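Local atomic coordinates of uncharacterized conserved protein (Staphylococcus epidermidis, PDB entry 3FRM), a protein that is of unknown function but carries a GNAT-type acetyltransferase domain and so probably belongs to the acetyltransferase superfamily. Residues Thr184-Ile190 with Arg219-Leu223; Met4-Phe9 with Val241-Lys246. All coordinates share one frame. Residue numbers count along the deposited sequence, not the author numbering.

From the N terminus, the loop Met4-Phe9 lies against Val241-Lys246, in the last strand of the chain. Interaction 2 therefore closes almost the entire polypeptide into one large loop. Interaction 1 falls within that loop. It pairs the start of strand 188-195 with the start of strand 221-225 and closes a short loop through helix 204-216. Both contacts reach the same mixed sheet, in which strand 96-105 lies between strands 221-225 and 241-251. Their centres are about 12 Å apart. They meet mainly at Ile7: its CD1 is 3.4 Å from Pro220 CB and 3.8 Å from Ile222 CG2. Met4 CB also lies 4.0 Å from Pro220 CG. The N-terminal loop thus packs on interaction 1.

Interaction 1: Thr184-Ile190 with Arg219-Leu223; sequences TDKTIEI and RPVIL
Three backbone hydrogen bonds pair the parallel strands of a beta-alpha-beta unit in the GNAT domain, with helix 204-216 as the connection. A fourth bond, from Arg219 NH1, holds the preceding loop. Ile188 N donates to Pro220 O (2.9 Å), Ile222 N to Ile188 O (2.8 Å) and Ile190 N to Ile222 O (2.9 Å). The register sets Ile188 beside Val221 and Glu189 beside Ile222, with CA atoms 4.8 and 4.7 Å apart. The short strand axes approach to 4.5 Å but diverge by 39° (signed -39°). This is consistent with the splayed parallel strands of the GNAT fold, between which relatives bind acetyl-CoA. Close CA-H...O contacts run from Val221 CA to Ile188 O (3.1 Å) and from Glu189 CA to Ile222 O (2.9 Å).

Residues Thr184-Thr187 form the hairpin loop between strands 174-183 and 188-195. Thr184 N donates to Thr187 O (3.0 Å), and Thr184 OG1 also donates to Thr187 O (2.8 Å). Thr187 OG1 in turn donates to Thr184 OG1 (2.8 Å). Asp185 and Lys186 have helical backbone angles. Arg219, with chi1 m, chi2 t and chi3 m, reaches this loop. Its NH1 donates to Thr184 O (2.8 Å), while NE and NH2 bond Ala216 O and Met215 O, tying loop to helix 204-216. Lys186 forms a salt bridge with Asp11, and Glu189 OE1 bonds Tyr13 N.

Ile188 and Val221 point to one sheet face, where Ile188 meets Met215 and Ala216. Glu189 and Ile222 point to the other. Ile188 CG2 lies 3.6 Å from Val221 CB, and Ile190 CD1 packs 3.9 Å from Leu223 CD2.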
ATOM      1  N   THR A 184     -12.575 -21.301  10.733  1.00 27.90           N
ATOM      2  CA  THR A 184     -12.247 -21.960  11.952  1.00 27.25           C
ATOM      3  C   THR A 184     -13.441 -21.648  12.800  1.00 27.74           C
ATOM      4  O   THR A 184     -14.384 -21.015  12.350  1.00 27.56           O
ATOM      5  CB  THR A 184     -10.950 -21.377  12.582  1.00 27.50           C
ATOM      6  OG1 THR A 184     -10.946 -19.951  12.451  1.00 27.55           O
ATOM      7  CG2 THR A 184      -9.689 -21.900  11.885  1.00 24.57           C
ATOM      8  N   ASP A 185     -13.412 -22.106  14.029  1.00 28.28           N
ATOM      9  CA  ASP A 185     -14.467 -21.807  14.951  1.00 28.65           C
ATOM     10  C   ASP A 185     -14.389 -20.345  15.309  1.00 28.28           C
ATOM     11  O   ASP A 185     -15.402 -19.658  15.320  1.00 28.90           O
ATOM     12  CB  ASP A 185     -14.305 -22.649  16.204  1.00 29.23           C
ATOM     13  CG  ASP A 185     -14.439 -24.115  15.917  1.00 32.58           C
ATOM     14  OD1 ASP A 185     -13.412 -24.844  16.021  1.00 38.88           O
ATOM     15  OD2 ASP A 185     -15.553 -24.537  15.533  1.00 34.72           O
ATOM     16  N   LYS A 186     -13.185 -19.866  15.584  1.00 27.15           N
ATOM     17  CA  LYS A 186     -12.987 -18.534  16.123  1.00 26.51           C
ATOM     18  C   LYS A 186     -13.065 -17.474  15.033  1.00 25.58           C
ATOM     19  O   LYS A 186     -13.679 -16.433  15.215  1.00 23.92           O
ATOM     20  CB  LYS A 186     -11.600 -18.461  16.759  1.00 27.79           C
ATOM     21  CG  LYS A 186     -11.530 -17.750  18.119  1.00 29.49           C
ATOM     22  CD  LYS A 186     -10.308 -16.779  18.193  1.00 32.12           C
ATOM     23  CE  LYS A 186      -8.954 -17.476  17.991  1.00 33.83           C
ATOM     24  NZ  LYS A 186      -7.796 -16.630  18.443  1.00 33.97           N
ATOM     25  N   THR A 187     -12.443 -17.733  13.884  1.00 23.82           N
ATOM     26  CA  THR A 187     -12.356 -16.693  12.882  1.00 23.17           C
ATOM     27  C   THR A 187     -12.681 -17.161  11.468  1.00 22.83           C
ATOM     28  O   THR A 187     -12.795 -18.348  11.179  1.00 22.59           O
ATOM     29  CB  THR A 187     -10.923 -16.176  12.771  1.00 22.74           C
ATOM     30  OG1 THR A 187     -10.072 -17.285  12.484  1.00 24.84           O
ATOM     31  CG2 THR A 187     -10.440 -15.506  14.022  1.00 22.83           C
ATOM     32  N   ILE A 188     -12.747 -16.199  10.569  1.00 22.31           N
ATOM     33  CA  ILE A 188     -12.627 -16.514   9.182  1.00 22.05           C
ATOM     34  C   ILE A 188     -11.570 -15.657   8.477  1.00 21.96           C
ATOM     35  O   ILE A 188     -11.493 -14.432   8.644  1.00 22.10           O
ATOM     36  CB  ILE A 188     -14.008 -16.527   8.543  1.00 23.34           C
ATOM     37  CG1 ILE A 188     -13.972 -16.683   7.041  1.00 22.78           C
ATOM     38  CG2 ILE A 188     -14.839 -15.335   8.986  1.00 24.12           C
ATOM     39  CD1 ILE A 188     -15.286 -17.344   6.642  1.00 27.49           C
ATOM     40  N   GLU A 189     -10.720 -16.324   7.702  1.00 21.44           N
ATOM     41  CA  GLU A 189      -9.656 -15.646   7.036  1.00 21.30           C
ATOM     42  C   GLU A 189      -9.883 -15.675   5.555  1.00 21.42           C
ATOM     43  O   GLU A 189     -10.261 -16.705   4.996  1.00 21.07           O
ATOM     44  CB  GLU A 189      -8.333 -16.291   7.375  1.00 20.60           C
ATOM     45  CG  GLU A 189      -7.141 -15.516   6.908  1.00 22.57           C
ATOM     46  CD  GLU A 189      -5.913 -16.420   6.827  1.00 28.90           C
ATOM     47  OE1 GLU A 189      -5.786 -17.279   7.733  1.00 28.65           O
ATOM     48  OE2 GLU A 189      -5.092 -16.293   5.865  1.00 31.23           O
ATOM     49  N   ILE A 190      -9.705 -14.514   4.935  1.00 21.69           N
ATOM     50  CA  ILE A 190      -9.694 -14.432   3.505  1.00 22.45           C
ATOM     51  C   ILE A 190      -8.252 -14.352   2.993  1.00 22.86           C
ATOM     52  O   ILE A 190      -7.330 -13.989   3.719  1.00 22.34           O
ATOM     53  CB  ILE A 190     -10.645 -13.345   2.919  1.00 22.62           C
ATOM     54  CG1 ILE A 190     -10.401 -11.968   3.487  1.00 24.37           C
ATOM     55  CG2 ILE A 190     -12.112 -13.658   3.255  1.00 23.86           C
ATOM     56  CD1 ILE A 190     -10.931 -10.837   2.601  1.00 22.48           C
ATOM     57  N   ARG A 219     -18.269 -14.477  13.762  1.00 18.33           N
ATOM     58  CA  ARG A 219     -16.815 -14.632  13.664  1.00 17.42           C
ATOM     59  C   ARG A 219     -16.178 -13.393  13.027  1.00 17.03           C
ATOM     60  O   ARG A 219     -16.657 -12.907  12.008  1.00 16.76           O
ATOM     61  CB  ARG A 219     -16.409 -15.869  12.849  1.00 16.18           C
ATOM     62  CG  ARG A 219     -16.662 -17.193  13.533  1.00 15.81           C
ATOM     63  CD  ARG A 219     -16.484 -18.399  12.615  1.00 16.94           C
ATOM     64  NE  ARG A 219     -17.432 -18.491  11.495  1.00 19.48           N
ATOM     65  CZ  ARG A 219     -17.464 -19.491  10.599  1.00 21.72           C
ATOM     66  NH1 ARG A 219     -16.611 -20.511  10.667  1.00 24.00           N
ATOM     67  NH2 ARG A 219     -18.332 -19.473   9.596  1.00 21.19           N
ATOM     68  N   PRO A 220     -15.121 -12.852  13.650  1.00 16.91           N
ATOM     69  CA  PRO A 220     -14.317 -11.841  12.988  1.00 17.24           C
ATOM     70  C   PRO A 220     -13.760 -12.330  11.653  1.00 18.59           C
ATOM     71  O   PRO A 220     -13.448 -13.539  11.460  1.00 17.82           O
ATOM     72  CB  PRO A 220     -13.112 -11.663  13.935  1.00 17.48           C
ATOM     73  CG  PRO A 220     -13.556 -12.230  15.276  1.00 18.23           C
ATOM     74  CD  PRO A 220     -14.891 -12.894  15.106  1.00 16.28           C
ATOM     75  N   VAL A 221     -13.560 -11.392  10.738  1.00 19.18           N
ATOM     76  CA  VAL A 221     -12.874 -11.781   9.538  1.00 19.41           C
ATOM     77  C   VAL A 221     -11.542 -11.079   9.357  1.00 20.56           C
ATOM     78  O   VAL A 221     -11.430  -9.872   9.655  1.00 21.41           O
ATOM     79  CB  VAL A 221     -13.793 -11.937   8.277  1.00 19.91           C
ATOM     80  CG1 VAL A 221     -15.135 -11.321   8.464  1.00 17.06           C
ATOM     81  CG2 VAL A 221     -13.059 -11.575   6.924  1.00 18.90           C
ATOM     82  N   ILE A 222     -10.540 -11.866   8.959  1.00 19.11           N
ATOM     83  CA  ILE A 222      -9.190 -11.450   9.042  1.00 19.79           C
ATOM     84  C   ILE A 222      -8.398 -11.893   7.816  1.00 20.69           C
ATOM     85  O   ILE A 222      -8.792 -12.836   7.074  1.00 20.03           O
ATOM     86  CB  ILE A 222      -8.507 -12.066  10.287  1.00 20.79           C
ATOM     87  CG1 ILE A 222      -8.092 -13.524  10.005  1.00 21.22           C
ATOM     88  CG2 ILE A 222      -9.389 -11.884  11.545  1.00 20.07           C
ATOM     89  CD1 ILE A 222      -7.455 -14.249  11.159  1.00 22.38           C
ATOM     90  N   LEU A 223      -7.309 -11.166   7.596  1.00 20.51           N
ATOM     91  CA  LEU A 223      -6.467 -11.338   6.450  1.00 21.48           C
ATOM     92  C   LEU A 223      -5.110 -10.747   6.747  1.00 22.43           C
ATOM     93  O   LEU A 223      -4.980  -9.887   7.659  1.00 22.18           O
ATOM     94  CB  LEU A 223      -7.051 -10.638   5.251  1.00 21.27           C
ATOM     95  CG  LEU A 223      -7.077  -9.120   5.242  1.00 22.23           C
ATOM     96  CD1 LEU A 223      -5.876  -8.638   4.447  1.00 23.14           C
ATOM     97  CD2 LEU A 223      -8.371  -8.613   4.604  1.00 21.51           C
TER

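Interaction 2: Met4-Phe9 with Val241-Lys246; sequences MSKITF and VYQGFK
Phe9 lays its ring over the aliphatic part of Lys246. Lys246 CG sits 3.8 Å from the centroid of the Phe9 ring and 6° off its normal, a CH-pi contact. Lys246 has chi1 m and the rest of its chain extended, and its CE is 3.8 Å from Phe9 CG. The ring edge faces Gly244 O, 3.8 Å from Phe9 CE1. Gly244 has phi/psi of 128/169, where a CB would clash with the preceding carbonyl.

The polar centre is Gln243, with chi1 t. Its NE2 donates to Met4 O (3.1 Å) and, weakly, to Ile7 O (3.3 Å). Residues 4-6 have helical backbone angles. Ile7 N returns a weak bond to Met4 O (3.3 Å), so the chain curls around the amide. Ile7 then turns to an extended conformation. Residue 4 is a selenomethionine, and its CE meets Val241 CG1 at 3.9 Å.

The N-terminal loop runs alongside the strand, held by the Gln243 side chain on loop carbonyls at one end and by Phe9 on Lys246 at the other. On the sheet, strand 241-251 pairs antiparallel with strand 96-105. Phe9 also touches Leu102 of that strand and Val224 of strand 221-225, so the loop spans three neighbouring strands.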
HETATM    1  N   MSE A   4     -12.249  -9.630  19.022  1.00 43.36           N
HETATM    2  CA  MSE A   4     -11.538  -9.409  17.748  1.00 43.04           C
HETATM    3  C   MSE A   4     -10.229  -8.673  18.079  1.00 42.15           C
HETATM    4  O   MSE A   4      -9.278  -8.723  17.313  1.00 42.74           O
HETATM    5  CB  MSE A   4     -12.374  -8.662  16.697  1.00 43.08           C
HETATM    6  CG  MSE A   4     -12.191  -7.137  16.684  1.00 45.27           C
HETATM    7 SE   MSE A   4     -12.459  -6.190  14.954  0.60 47.76          SE
HETATM    8  CE  MSE A   4     -12.113  -4.343  15.560  1.00 46.50           C
ATOM      9  N   SER A   5     -10.204  -8.035  19.250  1.00 41.28           N
ATOM     10  CA  SER A   5      -9.001  -7.444  19.848  1.00 39.92           C
ATOM     11  C   SER A   5      -7.905  -8.477  20.011  1.00 38.93           C
ATOM     12  O   SER A   5      -6.783  -8.272  19.554  1.00 39.49           O
ATOM     13  CB  SER A   5      -9.329  -6.812  21.206  1.00 40.13           C
ATOM     14  OG  SER A   5     -10.366  -7.522  21.882  1.00 40.55           O
ATOM     15  N   LYS A   6      -8.235  -9.612  20.615  1.00 37.09           N
ATOM     16  CA  LYS A   6      -7.228 -10.637  20.881  1.00 34.79           C
ATOM     17  C   LYS A   6      -6.641 -11.312  19.637  1.00 33.28           C
ATOM     18  O   LYS A   6      -5.638 -12.031  19.737  1.00 33.03           O
ATOM     19  CB  LYS A   6      -7.721 -11.661  21.927  1.00 35.53           C
ATOM     20  CG  LYS A   6      -8.838 -12.649  21.514  1.00 36.76           C
ATOM     21  CD  LYS A   6      -9.905 -12.911  22.642  1.00 38.38           C
ATOM     22  CE  LYS A   6      -9.397 -12.784  24.111  1.00 41.17           C
ATOM     23  NZ  LYS A   6      -8.362 -13.804  24.517  1.00 41.41           N
ATOM     24  N   ILE A   7      -7.213 -11.063  18.464  1.00 30.30           N
ATOM     25  CA  ILE A   7      -6.700 -11.754  17.288  1.00 28.04           C
ATOM     26  C   ILE A   7      -5.209 -11.464  17.012  1.00 26.41           C
ATOM     27  O   ILE A   7      -4.761 -10.335  17.147  1.00 25.93           O
ATOM     28  CB  ILE A   7      -7.592 -11.499  16.072  1.00 28.39           C
ATOM     29  CG1 ILE A   7      -8.871 -12.327  16.228  1.00 27.26           C
ATOM     30  CG2 ILE A   7      -6.890 -11.899  14.763  1.00 27.88           C
ATOM     31  CD1 ILE A   7      -9.948 -11.952  15.263  1.00 26.41           C
ATOM     32  N   THR A   8      -4.442 -12.504  16.679  1.00 24.52           N
ATOM     33  CA  THR A   8      -3.055 -12.313  16.277  1.00 23.42           C
ATOM     34  C   THR A   8      -2.622 -13.086  15.039  1.00 22.48           C
ATOM     35  O   THR A   8      -3.370 -13.873  14.439  1.00 21.65           O
ATOM     36  CB  THR A   8      -2.006 -12.609  17.414  1.00 24.23           C
ATOM     37  OG1 THR A   8      -1.578 -13.978  17.352  1.00 25.25           O
ATOM     38  CG2 THR A   8      -2.515 -12.242  18.813  1.00 22.04           C
ATOM     39  N   PHE A   9      -1.375 -12.856  14.673  1.00 21.76           N
ATOM     40  CA  PHE A   9      -0.771 -13.564  13.567  1.00 21.78           C
ATOM     41  C   PHE A   9      -0.859 -15.080  13.684  1.00 22.39           C
ATOM     42  O   PHE A   9      -0.781 -15.791  12.674  1.00 22.42           O
ATOM     43  CB  PHE A   9       0.666 -13.122  13.395  1.00 21.19           C
ATOM     44  CG  PHE A   9       0.832 -11.980  12.417  1.00 19.28           C
ATOM     45  CD1 PHE A   9       0.991 -10.661  12.880  1.00 17.37           C
ATOM     46  CD2 PHE A   9       0.877 -12.228  11.046  1.00 16.96           C
ATOM     47  CE1 PHE A   9       1.161  -9.595  11.987  1.00 14.55           C
ATOM     48  CE2 PHE A   9       1.037 -11.199  10.153  1.00 16.18           C
ATOM     49  CZ  PHE A   9       1.169  -9.872  10.618  1.00 19.43           C
ATOM     50  N   VAL A 241      -9.517  -2.846  10.244  1.00 16.70           N
ATOM     51  CA  VAL A 241      -8.584  -2.238  11.165  1.00 15.85           C
ATOM     52  C   VAL A 241      -7.225  -2.946  11.204  1.00 15.71           C
ATOM     53  O   VAL A 241      -7.113  -4.150  11.284  1.00 15.63           O
ATOM     54  CB  VAL A 241      -9.215  -1.881  12.590  1.00 18.64           C
ATOM     55  CG1 VAL A 241     -10.761  -2.074  12.677  1.00 13.38           C
ATOM     56  CG2 VAL A 241      -8.389  -2.466  13.808  1.00 18.71           C
ATOM     57  N   TYR A 242      -6.191  -2.151  11.032  1.00 15.92           N
ATOM     58  CA  TYR A 242      -4.829  -2.545  11.097  1.00 14.97           C
ATOM     59  C   TYR A 242      -4.522  -3.043  12.485  1.00 16.87           C
ATOM     60  O   TYR A 242      -4.821  -2.337  13.481  1.00 17.46           O
ATOM     61  CB  TYR A 242      -3.969  -1.321  10.816  1.00 14.39           C
ATOM     62  CG  TYR A 242      -2.466  -1.554  10.949  1.00 13.37           C
ATOM     63  CD1 TYR A 242      -1.764  -2.197   9.941  1.00 19.31           C
ATOM     64  CD2 TYR A 242      -1.787  -1.146  12.072  1.00 16.90           C
ATOM     65  CE1 TYR A 242      -0.385  -2.413  10.018  1.00 20.60           C
ATOM     66  CE2 TYR A 242      -0.409  -1.352  12.193  1.00 21.33           C
ATOM     67  CZ  TYR A 242       0.282  -1.972  11.152  1.00 20.67           C
ATOM     68  OH  TYR A 242       1.623  -2.158  11.247  1.00 20.95           O
ATOM     69  N   GLN A 243      -3.904  -4.226  12.562  1.00 17.52           N
ATOM     70  CA  GLN A 243      -3.588  -4.849  13.852  1.00 19.09           C
ATOM     71  C   GLN A 243      -2.215  -5.537  13.970  1.00 20.13           C
ATOM     72  O   GLN A 243      -2.132  -6.598  14.605  1.00 20.48           O
ATOM     73  CB  GLN A 243      -4.638  -5.922  14.138  1.00 19.67           C
ATOM     74  CG  GLN A 243      -4.649  -6.401  15.593  1.00 20.39           C
ATOM     75  CD  GLN A 243      -6.036  -6.408  16.119  1.00 21.01           C
ATOM     76  OE1 GLN A 243      -6.728  -5.397  16.026  1.00 20.33           O
ATOM     77  NE2 GLN A 243      -6.474  -7.545  16.662  1.00 20.23           N
ATOM     78  N   GLY A 244      -1.180  -5.003  13.324  1.00 19.11           N
ATOM     79  CA  GLY A 244       0.172  -5.383  13.647  1.00 18.59           C
ATOM     80  C   GLY A 244       0.913  -5.805  12.389  1.00 18.87           C
ATOM     81  O   GLY A 244       0.305  -5.945  11.343  1.00 17.53           O
ATOM     82  N   PHE A 245       2.224  -5.969  12.506  1.00 17.47           N
ATOM     83  CA  PHE A 245       3.034  -6.286  11.325  1.00 18.82           C
ATOM     84  C   PHE A 245       4.006  -7.409  11.574  1.00 17.43           C
ATOM     85  O   PHE A 245       4.248  -7.762  12.709  1.00 17.25           O
ATOM     86  CB  PHE A 245       3.827  -5.036  10.897  1.00 19.30           C
ATOM     87  CG  PHE A 245       4.794  -4.542  11.944  1.00 18.37           C
ATOM     88  CD1 PHE A 245       6.155  -4.928  11.903  1.00 15.29           C
ATOM     89  CD2 PHE A 245       4.343  -3.715  12.975  1.00 14.79           C
ATOM     90  CE1 PHE A 245       7.056  -4.490  12.886  1.00 16.18           C
ATOM     91  CE2 PHE A 245       5.228  -3.247  13.958  1.00 13.97           C
ATOM     92  CZ  PHE A 245       6.606  -3.635  13.911  1.00 13.19           C
ATOM     93  N   LYS A 246       4.554  -7.968  10.503  1.00 19.34           N
ATOM     94  CA  LYS A 246       5.760  -8.824  10.577  1.00 18.89           C
ATOM     95  C   LYS A 246       6.694  -8.416   9.472  1.00 19.27           C
ATOM     96  O   LYS A 246       6.251  -8.268   8.316  1.00 19.87           O
ATOM     97  CB  LYS A 246       5.387 -10.277  10.272  1.00 19.31           C
ATOM     98  CG  LYS A 246       4.818 -11.063  11.420  1.00 21.41           C
ATOM     99  CD  LYS A 246       4.971 -12.601  11.181  1.00 19.24           C
ATOM    100  CE  LYS A 246       4.423 -13.277  12.443  1.00 22.35           C
ATOM    101  NZ  LYS A 246       4.489 -14.755  12.551  1.00 18.28           N
TER